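Local coordinates for protein PipY (Synechococcus elongatus, PDB 5NLC) that binds pyridoxal 5'-phosphate on a modified TIM barrel of fold type III and probably takes part in vitamin B6 homeostasis, at residues A[78-92]-A[102-116]. Numbering follows the deposited sequence.
Sequences ARKAVEHFDWIHSVD and RIAGELGRSPKLCLQ. With PO4 (phosphate ion), chain C.
NH2 of Arg79 reaches Glu106 OE1 at 2.7 Å, on the syn side of a carboxylate nearly coplanar with the guanidinium, and also donates to O3 of a phosphate ion, probably from the crystallisation liquor. Arg102 NH1 grips the other carboxylate oxygen, Glu106 OE2, from above its plane and bonds the same phosphate O3, so the anion, also bonded to Arg99, bridges Arg79 and Arg102 and probably offsets their like charges. With CG anti to the backbone N (chi1 -175°) and a bend at chi3, the Arg79 chain runs across Ile103, CG touching CG2 at 4.1 Å, while Ile103 CG1 lies over one guanidinium face. Val82 CG1 meets Leu107 CD1 at 4.0 Å, packing helix 78-84 on helix 94-107.

Strands 87-91 and 112-116 run parallel, and a beta bulge between Ile88 and Val91 shifts their pairing by one residue. Ile88 N bonds Lys112 O at 2.7 Å, and Val91 N bonds Cys114 O at 3.1 Å. Lys112 CB sits over the Trp87 six-membered ring, 3.6 Å from its centroid, a CH-pi contact; Cys114 SG lies at the ring's edge, and the ring stacks with His68. Replacing Trp87 with an alanine would probably leave the Lys112 methylenes without their aromatic platform and remove the stack with His68. Backbone bonds thus fix two strands of a TIM-barrel beta-alpha-beta unit connected through helix 94-107, apolar contacts seat the preceding helix 78-84 on that helix, and charge pairing ties Arg79 and Arg102 to Glu106 at the exposed end.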
ATOM      1  N   ALA A  78       2.283   2.464  15.650  1.00 26.71           N
ATOM      2  CA  ALA A  78       2.102   1.131  15.096  1.00 24.97           C
ATOM      3  C   ALA A  78       0.862   0.476  15.736  1.00 23.57           C
ATOM      4  O   ALA A  78       0.153  -0.214  15.070  1.00 21.37           O
ATOM      5  CB  ALA A  78       3.348   0.293  15.272  1.00 25.41           C
ATOM      6  N   ARG A  79       0.604   0.720  17.030  1.00 23.64           N
ATOM      7  CA  ARG A  79      -0.525   0.093  17.680  1.00 23.47           C
ATOM      8  C   ARG A  79      -1.848   0.518  17.055  1.00 22.60           C
ATOM      9  O   ARG A  79      -2.693  -0.312  16.745  1.00 21.07           O
ATOM     10  CB  ARG A  79      -0.490   0.397  19.170  1.00 25.24           C
ATOM     11  CG  ARG A  79      -1.556  -0.304  19.985  1.00 27.69           C
ATOM     12  CD  ARG A  79      -1.366   0.008  21.492  1.00 30.27           C
ATOM     13  NE  ARG A  79      -0.286  -0.828  21.956  1.00 32.18           N
ATOM     14  CZ  ARG A  79      -0.397  -2.126  22.266  1.00 34.23           C
ATOM     15  NH1 ARG A  79      -1.567  -2.761  22.282  1.00 34.95           N
ATOM     16  NH2 ARG A  79       0.686  -2.788  22.601  1.00 34.98           N
ATOM     17  N   LYS A  80      -2.047   1.831  16.897  1.00 22.74           N
ATOM     18  CA  LYS A  80      -3.238   2.312  16.217  1.00 23.81           C
ATOM     19  C   LYS A  80      -3.339   1.817  14.777  1.00 21.27           C
ATOM     20  O   LYS A  80      -4.420   1.583  14.303  1.00 20.89           O
ATOM     21  CB  LYS A  80      -3.343   3.834  16.275  1.00 27.20           C
ATOM     22  CG  LYS A  80      -3.683   4.345  17.684  1.00 30.40           C
ATOM     23  CD  LYS A  80      -3.607   5.863  17.672  1.00 34.48           C
ATOM     24  CE  LYS A  80      -4.232   6.486  18.930  1.00 38.34           C
ATOM     25  NZ  LYS A  80      -3.523   7.760  19.234  1.00 41.10           N
ATOM     26  N   ALA A  81      -2.231   1.712  14.063  1.00 20.38           N
ATOM     27  CA  ALA A  81      -2.268   1.180  12.691  1.00 20.42           C
ATOM     28  C   ALA A  81      -2.734  -0.277  12.641  1.00 20.21           C
ATOM     29  O   ALA A  81      -3.552  -0.639  11.818  1.00 19.86           O
ATOM     30  CB  ALA A  81      -0.890   1.301  12.068  1.00 20.01           C
ATOM     31  N   VAL A  82      -2.249  -1.113  13.582  1.00 20.82           N
ATOM     32  CA  VAL A  82      -2.704  -2.491  13.637  1.00 22.04           C
ATOM     33  C   VAL A  82      -4.209  -2.558  13.933  1.00 23.01           C
ATOM     34  O   VAL A  82      -4.927  -3.378  13.381  1.00 22.35           O
ATOM     35  CB  VAL A  82      -1.877  -3.313  14.619  1.00 22.52           C
ATOM     36  CG1 VAL A  82      -2.437  -4.727  14.758  1.00 23.61           C
ATOM     37  CG2 VAL A  82      -0.430  -3.387  14.164  1.00 22.32           C
ATOM     38  N   GLU A  83      -4.674  -1.663  14.785  1.00 24.36           N
ATOM     39  CA  GLU A  83      -6.051  -1.719  15.241  1.00 26.40           C
ATOM     40  C   GLU A  83      -7.006  -1.295  14.126  1.00 25.56           C
ATOM     41  O   GLU A  83      -8.088  -1.847  14.067  1.00 25.81           O
ATOM     42  CB  GLU A  83      -6.265  -0.834  16.490  1.00 29.55           C
ATOM     43  CG  GLU A  83      -5.690  -1.407  17.811  1.00 33.07           C
ATOM     44  CD  GLU A  83      -5.770  -0.416  19.007  1.00 36.95           C
ATOM     45  OE1 GLU A  83      -5.797   0.818  18.795  1.00 38.63           O
ATOM     46  OE2 GLU A  83      -5.788  -0.878  20.172  1.00 40.11           O
ATOM     47  N   HIS A  84      -6.584  -0.353  13.257  1.00 23.70           N
ATOM     48  CA  HIS A  84      -7.446   0.333  12.316  1.00 23.13           C
ATOM     49  C   HIS A  84      -7.243  -0.009  10.845  1.00 21.45           C
ATOM     50  O   HIS A  84      -8.074   0.362  10.096  1.00 21.97           O
ATOM     51  CB  HIS A  84      -7.350   1.854  12.507  1.00 23.78           C
ATOM     52  CG  HIS A  84      -7.927   2.294  13.816  1.00 25.98           C
ATOM     53  ND1 HIS A  84      -9.253   2.638  13.966  1.00 26.91           N
ATOM     54  CD2 HIS A  84      -7.376   2.341  15.051  1.00 26.72           C
ATOM     55  CE1 HIS A  84      -9.489   2.867  15.257  1.00 28.87           C
ATOM     56  NE2 HIS A  84      -8.357   2.740  15.923  1.00 27.60           N
ATOM     57  N   PHE A  85      -6.141  -0.619  10.430  1.00 19.85           N
ATOM     58  CA  PHE A  85      -5.910  -0.853   9.017  1.00 18.78           C
ATOM     59  C   PHE A  85      -5.869  -2.342   8.729  1.00 18.26           C
ATOM     60  O   PHE A  85      -5.314  -3.136   9.479  1.00 19.60           O
ATOM     61  CB  PHE A  85      -4.630  -0.145   8.594  1.00 18.96           C
ATOM     62  CG  PHE A  85      -4.795   1.376   8.511  1.00 18.94           C
ATOM     63  CD1 PHE A  85      -5.272   1.962   7.356  1.00 19.43           C
ATOM     64  CD2 PHE A  85      -4.477   2.170   9.564  1.00 19.58           C
ATOM     65  CE1 PHE A  85      -5.464   3.332   7.270  1.00 19.63           C
ATOM     66  CE2 PHE A  85      -4.646   3.539   9.522  1.00 20.54           C
ATOM     67  CZ  PHE A  85      -5.134   4.135   8.370  1.00 20.74           C
ATOM     68  N   ASP A  86      -6.361  -2.721   7.588  1.00 17.61           N
ATOM     69  CA  ASP A  86      -6.269  -4.081   7.061  1.00 17.53           C
ATOM     70  C   ASP A  86      -4.904  -4.333   6.359  1.00 17.25           C
ATOM     71  O   ASP A  86      -4.343  -5.408   6.473  1.00 18.13           O
ATOM     72  CB  ASP A  86      -7.440  -4.263   6.069  1.00 17.94           C
ATOM     73  CG  ASP A  86      -8.784  -4.049   6.752  1.00 19.20           C
ATOM     74  OD1 ASP A  86      -8.998  -4.837   7.709  1.00 18.99           O
ATOM     75  OD2 ASP A  86      -9.505  -3.061   6.447  1.00 19.78           O
ATOM     76  N   TRP A  87      -4.430  -3.329   5.640  1.00 16.85           N
ATOM     77  CA  TRP A  87      -3.185  -3.300   4.900  1.00 16.72           C
ATOM     78  C   TRP A  87      -2.348  -2.127   5.346  1.00 16.69           C
ATOM     79  O   TRP A  87      -2.872  -0.967   5.485  1.00 16.70           O
ATOM     80  CB  TRP A  87      -3.399  -3.103   3.379  1.00 17.71           C
ATOM     81  CG  TRP A  87      -3.851  -4.322   2.655  1.00 18.44           C
ATOM     82  CD1 TRP A  87      -5.099  -4.786   2.622  1.00 18.89           C
ATOM     83  CD2 TRP A  87      -3.064  -5.218   1.855  1.00 19.15           C
ATOM     84  NE1 TRP A  87      -5.172  -5.940   1.888  1.00 19.44           N
ATOM     85  CE2 TRP A  87      -3.934  -6.211   1.384  1.00 19.89           C
ATOM     86  CE3 TRP A  87      -1.715  -5.286   1.509  1.00 18.99           C
ATOM     87  CZ2 TRP A  87      -3.497  -7.303   0.620  1.00 20.05           C
ATOM     88  CZ3 TRP A  87      -1.294  -6.335   0.672  1.00 19.46           C
ATOM     89  CH2 TRP A  87      -2.158  -7.344   0.303  1.00 19.79           C
ATOM     90  N   ILE A  88      -1.053  -2.388   5.525  1.00 15.99           N
ATOM     91  CA  ILE A  88      -0.092  -1.328   5.791  1.00 16.38           C
ATOM     92  C   ILE A  88       0.979  -1.435   4.730  1.00 16.56           C
ATOM     93  O   ILE A  88       1.705  -2.432   4.703  1.00 17.08           O
ATOM     94  CB  ILE A  88       0.503  -1.450   7.220  1.00 16.82           C
ATOM     95  CG1 ILE A  88      -0.595  -1.415   8.251  1.00 17.23           C
ATOM     96  CG2 ILE A  88       1.589  -0.387   7.395  1.00 17.34           C
ATOM     97  CD1 ILE A  88      -0.140  -1.752   9.650  1.00 17.33           C
ATOM     98  N   HIS A  89       1.058  -0.436   3.827  1.00 16.87           N
ATOM     99  CA  HIS A  89       1.971  -0.510   2.659  1.00 16.95           C
ATOM    100  C   HIS A  89       3.362   0.009   2.921  1.00 17.67           C
ATOM    101  O   HIS A  89       4.265  -0.264   2.152  1.00 19.80           O
ATOM    102  CB  HIS A  89       1.373   0.234   1.461  1.00 17.17           C
ATOM    103  CG  HIS A  89       0.118  -0.386   0.945  1.00 17.59           C
ATOM    104  ND1 HIS A  89       0.035  -0.906  -0.327  1.00 17.95           N
ATOM    105  CD2 HIS A  89      -1.112  -0.568   1.511  1.00 17.37           C
ATOM    106  CE1 HIS A  89      -1.192  -1.371  -0.524  1.00 18.86           C
ATOM    107  NE2 HIS A  89      -1.914  -1.172   0.565  1.00 17.35           N
ATOM    108  N   SER A  90       3.597   0.710   4.017  1.00 17.61           N
ATOM    109  CA  SER A  90       4.771   1.506   4.165  1.00 17.74           C
ATOM    110  C   SER A  90       5.679   0.902   5.190  1.00 17.53           C
ATOM    111  O   SER A  90       6.242   1.608   6.035  1.00 18.46           O
ATOM    112  CB  SER A  90       4.349   2.897   4.606  1.00 19.03           C
ATOM    113  OG  SER A  90       3.434   2.839   5.720  1.00 19.54           O
ATOM    114  N   VAL A  91       5.804  -0.407   5.214  1.00 16.90           N
ATOM    115  CA  VAL A  91       6.699  -0.995   6.217  1.00 16.81           C
ATOM    116  C   VAL A  91       8.125  -0.844   5.746  1.00 17.30           C
ATOM    117  O   VAL A  91       8.547  -1.540   4.857  1.00 17.21           O
ATOM    118  CB  VAL A  91       6.351  -2.434   6.468  1.00 16.14           C
ATOM    119  CG1 VAL A  91       7.183  -2.980   7.595  1.00 16.46           C
ATOM    120  CG2 VAL A  91       4.865  -2.470   6.869  1.00 16.33           C
ATOM    121  N   ASP A  92       8.827   0.119   6.308  1.00 18.07           N
ATOM    122  CA  ASP A  92      10.093   0.568   5.770  1.00 19.74           C
ATOM    123  C   ASP A  92      11.342   0.097   6.482  1.00 19.09           C
ATOM    124  O   ASP A  92      12.459   0.486   6.118  1.00 18.87           O
ATOM    125  CB  ASP A  92      10.072   2.105   5.705  1.00 21.25           C
ATOM    126  CG  ASP A  92      10.019   2.746   7.093  1.00 23.27           C
ATOM    127  OD1 ASP A  92       9.342   2.307   8.020  1.00 23.62           O
ATOM    128  OD2 ASP A  92      10.707   3.726   7.255  1.00 28.07           O
ATOM    129  N   ARG A 102       4.716  -7.829  16.878  1.00 21.12           N
ATOM    130  CA  ARG A 102       4.568  -7.960  18.312  1.00 22.84           C
ATOM    131  C   ARG A 102       3.151  -7.455  18.732  1.00 21.67           C
ATOM    132  O   ARG A 102       2.413  -8.137  19.435  1.00 19.10           O
ATOM    133  CB  ARG A 102       5.644  -7.186  19.036  1.00 25.60           C
ATOM    134  CG  ARG A 102       5.454  -7.223  20.552  1.00 30.55           C
ATOM    135  CD  ARG A 102       6.608  -6.612  21.342  1.00 34.77           C
ATOM    136  NE  ARG A 102       6.768  -5.163  21.162  1.00 38.50           N
ATOM    137  CZ  ARG A 102       5.908  -4.209  21.558  1.00 41.81           C
ATOM    138  NH1 ARG A 102       4.734  -4.482  22.143  1.00 43.60           N
ATOM    139  NH2 ARG A 102       6.236  -2.934  21.339  1.00 42.84           N
ATOM    140  N   ILE A 103       2.767  -6.293  18.218  1.00 20.51           N
ATOM    141  CA  ILE A 103       1.475  -5.705  18.504  1.00 21.43           C
ATOM    142  C   ILE A 103       0.358  -6.536  17.945  1.00 20.57           C
ATOM    143  O   ILE A 103      -0.631  -6.789  18.661  1.00 20.80           O
ATOM    144  CB  ILE A 103       1.379  -4.256  17.994  1.00 22.45           C
ATOM    145  CG1 ILE A 103       2.366  -3.353  18.775  1.00 23.91           C
ATOM    146  CG2 ILE A 103      -0.040  -3.706  18.195  1.00 23.70           C
ATOM    147  CD1 ILE A 103       2.679  -2.022  18.043  1.00 24.95           C
ATOM    148  N   ALA A 104       0.514  -7.008  16.694  1.00 19.97           N
ATOM    149  CA  ALA A 104      -0.461  -7.921  16.064  1.00 19.61           C
ATOM    150  C   ALA A 104      -0.738  -9.155  16.956  1.00 19.92           C
ATOM    151  O   ALA A 104      -1.908  -9.466  17.204  1.00 20.46           O
ATOM    152  CB  ALA A 104      -0.015  -8.327  14.683  1.00 18.77           C
ATOM    153  N   GLY A 105       0.314  -9.759  17.474  1.00 20.32           N
ATOM    154  CA  GLY A 105       0.210 -10.914  18.383  1.00 22.02           C
ATOM    155  C   GLY A 105      -0.522 -10.618  19.686  1.00 23.56           C
ATOM    156  O   GLY A 105      -1.377 -11.402  20.140  1.00 23.92           O
ATOM    157  N   GLU A 106      -0.241  -9.459  20.256  1.00 25.38           N
ATOM    158  CA  GLU A 106      -0.954  -9.001  21.483  1.00 27.61           C
ATOM    159  C   GLU A 106      -2.445  -8.765  21.219  1.00 26.69           C
ATOM    160  O   GLU A 106      -3.282  -9.168  22.026  1.00 27.07           O
ATOM    161  CB  GLU A 106      -0.336  -7.709  22.014  1.00 29.98           C
ATOM    162  CG  GLU A 106       1.113  -7.834  22.495  1.00 32.75           C
ATOM    163  CD  GLU A 106       1.738  -6.498  22.963  1.00 35.62           C
ATOM    164  OE1 GLU A 106       0.995  -5.459  23.005  1.00 34.69           O
ATOM    165  OE2 GLU A 106       2.982  -6.532  23.276  1.00 35.72           O
ATOM    166  N   LEU A 107      -2.780  -8.118  20.121  1.00 24.09           N
ATOM    167  CA  LEU A 107      -4.183  -7.850  19.775  1.00 24.26           C
ATOM    168  C   LEU A 107      -4.956  -8.974  19.055  1.00 23.12           C
ATOM    169  O   LEU A 107      -6.151  -8.819  18.836  1.00 23.99           O
ATOM    170  CB  LEU A 107      -4.317  -6.574  18.933  1.00 24.17           C
ATOM    171  CG  LEU A 107      -3.704  -5.268  19.527  1.00 25.21           C
ATOM    172  CD1 LEU A 107      -3.718  -4.193  18.467  1.00 26.11           C
ATOM    173  CD2 LEU A 107      -4.359  -4.860  20.843  1.00 26.74           C
ATOM    174  N   GLY A 108      -4.297 -10.046  18.660  1.00 22.24           N
ATOM    175  CA  GLY A 108      -4.941 -11.128  17.883  1.00 22.41           C
ATOM    176  C   GLY A 108      -5.372 -10.662  16.483  1.00 21.55           C
ATOM    177  O   GLY A 108      -6.450 -10.983  15.992  1.00 21.09           O
ATOM    178  N   ARG A 109      -4.556  -9.837  15.886  1.00 21.20           N
ATOM    179  CA  ARG A 109      -4.838  -9.331  14.531  0.50 21.21           C
ATOM    180  C   ARG A 109      -3.678  -9.699  13.628  1.00 20.77           C
ATOM    181  O   ARG A 109      -2.642 -10.104  14.098  1.00 20.02           O
ATOM    182  CB  ARG A 109      -5.075  -7.816  14.495  0.50 21.68           C
ATOM    183  CG  ARG A 109      -6.271  -7.263  15.272  0.50 22.59           C
ATOM    184  CD  ARG A 109      -7.614  -7.940  14.985  0.50 23.59           C
ATOM    185  NE  ARG A 109      -8.725  -7.387  15.782  0.50 23.96           N
ATOM    186  CZ  ARG A 109      -9.239  -7.898  16.894  0.50 24.50           C
ATOM    187  NH1 ARG A 109      -8.796  -8.995  17.459  0.50 24.22           N
ATOM    188  NH2 ARG A 109     -10.246  -7.267  17.456  0.50 25.58           N
ATOM    189  N   SER A 110      -3.890  -9.577  12.305  1.00 20.32           N
ATOM    190  CA  SER A 110      -2.862  -9.916  11.346  1.00 20.39           C
ATOM    191  C   SER A 110      -2.918  -8.932  10.194  1.00 20.07           C
ATOM    192  O   SER A 110      -3.595  -9.210   9.185  1.00 19.71           O
ATOM    193  CB  SER A 110      -3.148 -11.297  10.817  1.00 21.97           C
ATOM    194  OG  SER A 110      -2.044 -11.743  10.066  1.00 22.63           O
ATOM    195  N   PRO A 111      -2.205  -7.794  10.314  1.00 18.87           N
ATOM    196  CA  PRO A 111      -2.212  -6.885   9.116  1.00 18.54           C
ATOM    197  C   PRO A 111      -1.515  -7.490   7.909  1.00 18.68           C
ATOM    198  O   PRO A 111      -0.510  -8.205   8.085  1.00 17.25           O
ATOM    199  CB  PRO A 111      -1.445  -5.669   9.598  1.00 18.80           C
ATOM    200  CG  PRO A 111      -0.615  -6.174  10.716  1.00 19.24           C
ATOM    201  CD  PRO A 111      -1.416  -7.229  11.410  1.00 19.25           C
ATOM    202  N   LYS A 112      -2.014  -7.168   6.705  1.00 18.11           N
ATOM    203  CA  LYS A 112      -1.312  -7.436   5.497  1.00 19.11           C
ATOM    204  C   LYS A 112      -0.321  -6.282   5.204  1.00 17.97           C
ATOM    205  O   LYS A 112      -0.678  -5.087   5.313  1.00 17.68           O
ATOM    206  CB  LYS A 112      -2.293  -7.696   4.353  1.00 20.59           C
ATOM    207  CG  LYS A 112      -2.975  -9.032   4.498  1.00 23.35           C
ATOM    208  CD  LYS A 112      -4.111  -9.192   3.541  1.00 27.74           C
ATOM    209  CE  LYS A 112      -5.313  -9.856   4.188  1.00 30.67           C
ATOM    210  NZ  LYS A 112      -6.066 -10.572   3.103  1.00 34.86           N
ATOM    211  N   LEU A 113       0.938  -6.635   4.877  1.00 17.20           N
ATOM    212  CA  LEU A 113       2.051  -5.691   4.810  1.00 17.14           C
ATOM    213  C   LEU A 113       2.661  -5.727   3.443  1.00 17.52           C
ATOM    214  O   LEU A 113       2.779  -6.806   2.836  1.00 16.57           O
ATOM    215  CB  LEU A 113       3.116  -6.015   5.825  1.00 17.39           C
ATOM    216  CG  LEU A 113       2.677  -6.193   7.281  1.00 18.00           C
ATOM    217  CD1 LEU A 113       3.912  -6.418   8.109  1.00 18.56           C
ATOM    218  CD2 LEU A 113       1.965  -5.018   7.850  1.00 17.96           C
ATOM    219  N   CYS A 114       2.966  -4.538   2.938  1.00 18.31           N
ATOM    220  CA  CYS A 114       3.980  -4.394   1.927  1.00 18.88           C
ATOM    221  C   CYS A 114       5.228  -3.796   2.575  1.00 17.85           C
ATOM    222  O   CYS A 114       5.189  -2.972   3.525  1.00 17.40           O
ATOM    223  CB  CYS A 114       3.508  -3.568   0.714  1.00 20.50           C
ATOM    224  SG  CYS A 114       2.145  -4.364  -0.198  1.00 25.39           S
ATOM    225  N   LEU A 115       6.356  -4.241   2.063  1.00 17.21           N
ATOM    226  CA  LEU A 115       7.632  -3.704   2.476  1.00 17.64           C
ATOM    227  C   LEU A 115       8.027  -2.606   1.478  1.00 17.06           C
ATOM    228  O   LEU A 115       8.177  -2.871   0.269  1.00 16.42           O
ATOM    229  CB  LEU A 115       8.656  -4.816   2.458  1.00 18.60           C
ATOM    230  CG  LEU A 115       8.274  -6.033   3.301  1.00 19.94           C
ATOM    231  CD1 LEU A 115       9.373  -7.088   3.160  1.00 21.35           C
ATOM    232  CD2 LEU A 115       8.151  -5.639   4.742  1.00 20.54           C
ATOM    233  N   GLN A 116       8.199  -1.408   1.984  1.00 17.84           N
ATOM    234  CA  GLN A 116       8.502  -0.238   1.202  1.00 18.51           C
ATOM    235  C   GLN A 116      10.005  -0.176   1.052  1.00 19.45           C
ATOM    236  O   GLN A 116      10.706   0.046   2.034  1.00 18.34           O
ATOM    237  CB  GLN A 116       8.055   1.009   1.906  1.00 20.07           C
ATOM    238  CG  GLN A 116       8.216   2.281   1.067  1.00 22.11           C
ATOM    239  CD  GLN A 116       7.732   3.519   1.755  1.00 25.45           C
ATOM    240  OE1 GLN A 116       6.706   3.519   2.383  1.00 28.89           O
ATOM    241  NE2 GLN A 116       8.392   4.639   1.487  1.00 29.67           N
TER
HETATM  242  P   PO4 C 301       3.561  -0.525  21.984  1.00 68.30           P
HETATM  243  O1  PO4 C 301       4.243  -0.980  20.723  1.00 68.02           O
HETATM  244  O2  PO4 C 301       2.378   0.353  21.638  1.00 60.77           O
HETATM  245  O3  PO4 C 301       3.093  -1.752  22.740  1.00 63.86           O
HETATM  246  O4  PO4 C 301       4.562   0.225  22.841  1.00 66.32           O
HETATM  247  O   HOH W   1      -1.271  -5.215  23.788  1.00 41.05           O
HETATM  248  O   HOH W   2      -5.531  -7.766   7.492  1.00 41.50           O